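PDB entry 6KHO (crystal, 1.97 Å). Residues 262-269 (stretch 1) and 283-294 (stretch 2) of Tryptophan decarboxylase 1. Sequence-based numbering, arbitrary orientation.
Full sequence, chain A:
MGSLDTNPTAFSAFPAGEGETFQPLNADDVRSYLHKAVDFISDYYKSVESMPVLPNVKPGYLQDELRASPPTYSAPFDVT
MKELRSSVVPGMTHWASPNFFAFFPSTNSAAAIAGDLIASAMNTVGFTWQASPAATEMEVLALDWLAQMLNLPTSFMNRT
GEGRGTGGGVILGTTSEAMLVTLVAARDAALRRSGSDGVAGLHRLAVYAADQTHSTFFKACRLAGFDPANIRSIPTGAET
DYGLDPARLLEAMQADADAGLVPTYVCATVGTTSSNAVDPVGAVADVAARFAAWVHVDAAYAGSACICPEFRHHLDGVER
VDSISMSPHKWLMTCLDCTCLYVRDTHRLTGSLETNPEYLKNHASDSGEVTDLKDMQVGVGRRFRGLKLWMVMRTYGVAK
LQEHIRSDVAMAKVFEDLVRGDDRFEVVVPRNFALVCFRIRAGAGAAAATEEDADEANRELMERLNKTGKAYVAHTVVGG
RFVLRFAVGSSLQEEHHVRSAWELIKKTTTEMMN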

# COMPACT_ATOMS: atom_id res chain seq x y z
N VAL A 262 20.12 -1.45 24.98
CA VAL A 262 20.65 -0.65 23.87
C VAL A 262 19.58 0.30 23.35
O VAL A 262 18.67 -0.15 22.63
CB VAL A 262 21.17 -1.55 22.74
CG1 VAL A 262 21.78 -0.70 21.63
CG2 VAL A 262 22.16 -2.59 23.27
N PRO A 263 19.64 1.59 23.68
CA PRO A 263 18.69 2.55 23.10
C PRO A 263 18.90 2.64 21.59
O PRO A 263 20.02 2.89 21.12
CB PRO A 263 19.03 3.87 23.80
CG PRO A 263 19.79 3.46 25.03
CD PRO A 263 20.55 2.24 24.64
N THR A 264 17.82 2.44 20.85
CA THR A 264 17.91 2.11 19.44
C THR A 264 17.25 3.13 18.52
O THR A 264 17.76 3.38 17.43
CB THR A 264 17.32 0.71 19.19
OG1 THR A 264 18.16 -0.28 19.83
CG2 THR A 264 17.20 0.39 17.70
N TYR A 265 16.16 3.77 18.95
CA TYR A 265 15.29 4.51 18.04
C TYR A 265 14.37 5.40 18.87
O TYR A 265 13.82 4.95 19.88
CB TYR A 265 14.49 3.53 17.18
CG TYR A 265 13.57 4.09 16.09
CD1 TYR A 265 12.40 4.78 16.40
CD2 TYR A 265 13.85 3.84 14.75
CE1 TYR A 265 11.55 5.24 15.38
CE2 TYR A 265 13.00 4.29 13.73
CZ TYR A 265 11.87 4.99 14.05
OH TYR A 265 11.03 5.40 13.02
N VAL A 266 14.23 6.65 18.44
CA VAL A 266 13.31 7.61 19.05
C VAL A 266 12.38 8.15 17.97
O VAL A 266 12.84 8.55 16.89
CB VAL A 266 14.06 8.77 19.73
CG1 VAL A 266 13.09 9.74 20.35
CG2 VAL A 266 15.08 8.26 20.79
N CYS A 267 11.08 8.20 18.25
CA CYS A 267 10.11 8.86 17.37
C CYS A 267 9.69 10.19 17.97
O CYS A 267 9.15 10.22 19.08
CB CYS A 267 8.88 7.98 17.12
SG CYS A 267 7.76 8.66 15.83
N ALA A 268 9.94 11.28 17.26
CA ALA A 268 9.43 12.60 17.61
C ALA A 268 8.29 12.95 16.67
O ALA A 268 8.37 12.68 15.47
CB ALA A 268 10.53 13.66 17.51
N THR A 269 7.23 13.54 17.21
CA THR A 269 6.05 13.89 16.41
C THR A 269 5.88 15.40 16.35
O THR A 269 5.88 16.07 17.38
CB THR A 269 4.78 13.24 16.97
OG1 THR A 269 4.93 11.82 16.97
CG2 THR A 269 3.55 13.61 16.09
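Stretch 2 283-294: AVADVAARFAAW

Stretch 1 is a β-strand over its whole length. Stretch 2 enters as a helix that begins earlier in the chain and runs antiparallel to the strand, at 176° between N-to-C directions, with the axes 9.6 Å apart at closest approach. After the helix the chain turns back. Ala-292 has positive phi (58°), and Ala-293 N bonds back to Ala-288 O at 3.1 Å, as in a Schellman motif. The chain then meets the strand edge, and Trp-294 is extended and parallel to Tyr-265.

Backbone pairing is confined to this last part. Trp-294 N donates to Thr-264 O at 3.0 Å, and Val-266 N donates to Trp-294 O at 2.7 Å. These two bonds bracket Tyr-265, as expected for a parallel bridge, and bring Tyr-265 CA and Trp-294 CA to 4.4 Å. A CA-H...O contact adds to them, with Tyr-265 CA 3.2 Å from Trp-294 O. Tyr-265 N is buried here without a partner.

Tyr-265 and Trp-294 place their side chains on the same face of the sheet. The tyrosine ring and the five-membered ring of Trp-294 are nearly parallel (2°), but slid apart so that they barely overlap. Their centroids are 5.0 Å apart, and Tyr-265 CE2 lies 3.6 Å from Trp-294 CD1.

Most of the remaining contacts are between apolar side chains. Val-284 and Ala-288, one helical turn apart, both point toward the strand. Val-266 meets both: its CG1 is 3.8 Å from Val-284 CG1, and its CG2 is 4.0 Å from Ala-288 CB. Val-284 CG1 also reaches Ala-268 CB at 4.3 Å. Near the strand start, Pro-263 CG packs on Phe-291 CD1 at 4.0 Å. Ala-293 CB also lies 3.9 Å from a backbone oxygen, Pro-263 O, between the proline contact and the backbone pairing.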

# COMPACT_ATOMS: atom_id res chain seq x y z
N ALA A 283 16.15 19.38 20.06
CA ALA A 283 16.52 18.93 21.40
C ALA A 283 16.43 17.41 21.53
O ALA A 283 17.23 16.81 22.25
CB ALA A 283 15.63 19.61 22.44
N VAL A 284 15.48 16.78 20.84
CA VAL A 284 15.36 15.32 20.88
C VAL A 284 16.55 14.67 20.18
O VAL A 284 17.10 13.68 20.67
CB VAL A 284 14.02 14.88 20.24
CG1 VAL A 284 14.01 13.37 19.99
CG2 VAL A 284 12.87 15.27 21.14
N ALA A 285 16.92 15.18 19.01
CA ALA A 285 18.03 14.60 18.27
C ALA A 285 19.32 14.68 19.08
O ALA A 285 20.14 13.76 19.06
CB ALA A 285 18.20 15.32 16.94
N ASP A 286 19.52 15.79 19.79
CA ASP A 286 20.72 15.95 20.60
C ASP A 286 20.76 14.92 21.72
O ASP A 286 21.81 14.32 21.99
CB ASP A 286 20.78 17.37 21.15
CG ASP A 286 21.00 18.40 20.07
OD1 ASP A 286 21.30 18.00 18.92
OD2 ASP A 286 20.85 19.61 20.35
N VAL A 287 19.62 14.69 22.37
CA VAL A 287 19.56 13.67 23.42
C VAL A 287 19.86 12.30 22.84
O VAL A 287 20.68 11.54 23.38
CB VAL A 287 18.19 13.72 24.12
CG1 VAL A 287 18.08 12.59 25.08
CG2 VAL A 287 18.03 15.03 24.88
N ALA A 288 19.24 11.97 21.70
CA ALA A 288 19.43 10.64 21.13
C ALA A 288 20.85 10.44 20.63
O ALA A 288 21.33 9.30 20.59
CB ALA A 288 18.42 10.41 20.00
N ALA A 289 21.53 11.52 20.25
CA ALA A 289 22.89 11.39 19.75
C ALA A 289 23.86 10.91 20.83
O ALA A 289 24.89 10.32 20.50
CB ALA A 289 23.36 12.72 19.16
N ARG A 290 23.54 11.14 22.10
CA ARG A 290 24.35 10.60 23.18
C ARG A 290 24.41 9.08 23.15
O ARG A 290 25.35 8.49 23.68
CB ARG A 290 23.81 11.06 24.54
CG ARG A 290 23.67 12.57 24.70
CD ARG A 290 23.82 12.99 26.16
NE ARG A 290 24.16 14.41 26.27
CZ ARG A 290 25.35 14.87 26.66
NH1 ARG A 290 26.32 14.01 26.97
NH2 ARG A 290 25.58 16.18 26.72
N PHE A 291 23.41 8.44 22.53
CA PHE A 291 23.33 7.00 22.46
C PHE A 291 23.46 6.45 21.05
O PHE A 291 23.38 5.23 20.87
CB PHE A 291 22.02 6.53 23.10
CG PHE A 291 21.78 7.15 24.45
CD1 PHE A 291 22.28 6.54 25.59
CD2 PHE A 291 21.11 8.35 24.56
CE1 PHE A 291 22.08 7.13 26.84
CE2 PHE A 291 20.91 8.94 25.79
CZ PHE A 291 21.39 8.33 26.94
N ALA A 292 23.68 7.31 20.06
CA ALA A 292 23.70 6.93 18.64
C ALA A 292 22.37 6.31 18.22
O ALA A 292 22.33 5.42 17.38
CB ALA A 292 24.86 5.99 18.31
N ALA A 293 21.27 6.77 18.81
CA ALA A 293 19.98 6.18 18.47
C ALA A 293 19.42 6.85 17.21
O ALA A 293 19.64 8.03 16.96
CB ALA A 293 19.00 6.35 19.64
N TRP A 294 18.68 6.06 16.42
CA TRP A 294 17.98 6.61 15.26
C TRP A 294 16.88 7.55 15.71
O TRP A 294 16.15 7.26 16.67
CB TRP A 294 17.39 5.46 14.44
CG TRP A 294 16.84 5.81 13.10
CD1 TRP A 294 15.70 6.51 12.82
CD2 TRP A 294 17.38 5.39 11.84
NE1 TRP A 294 15.52 6.59 11.46
CE2 TRP A 294 16.53 5.91 10.83
CE3 TRP A 294 18.50 4.64 11.47
CZ2 TRP A 294 16.78 5.71 9.47
CZ3 TRP A 294 18.74 4.43 10.11
CH2 TRP A 294 17.88 4.96 9.13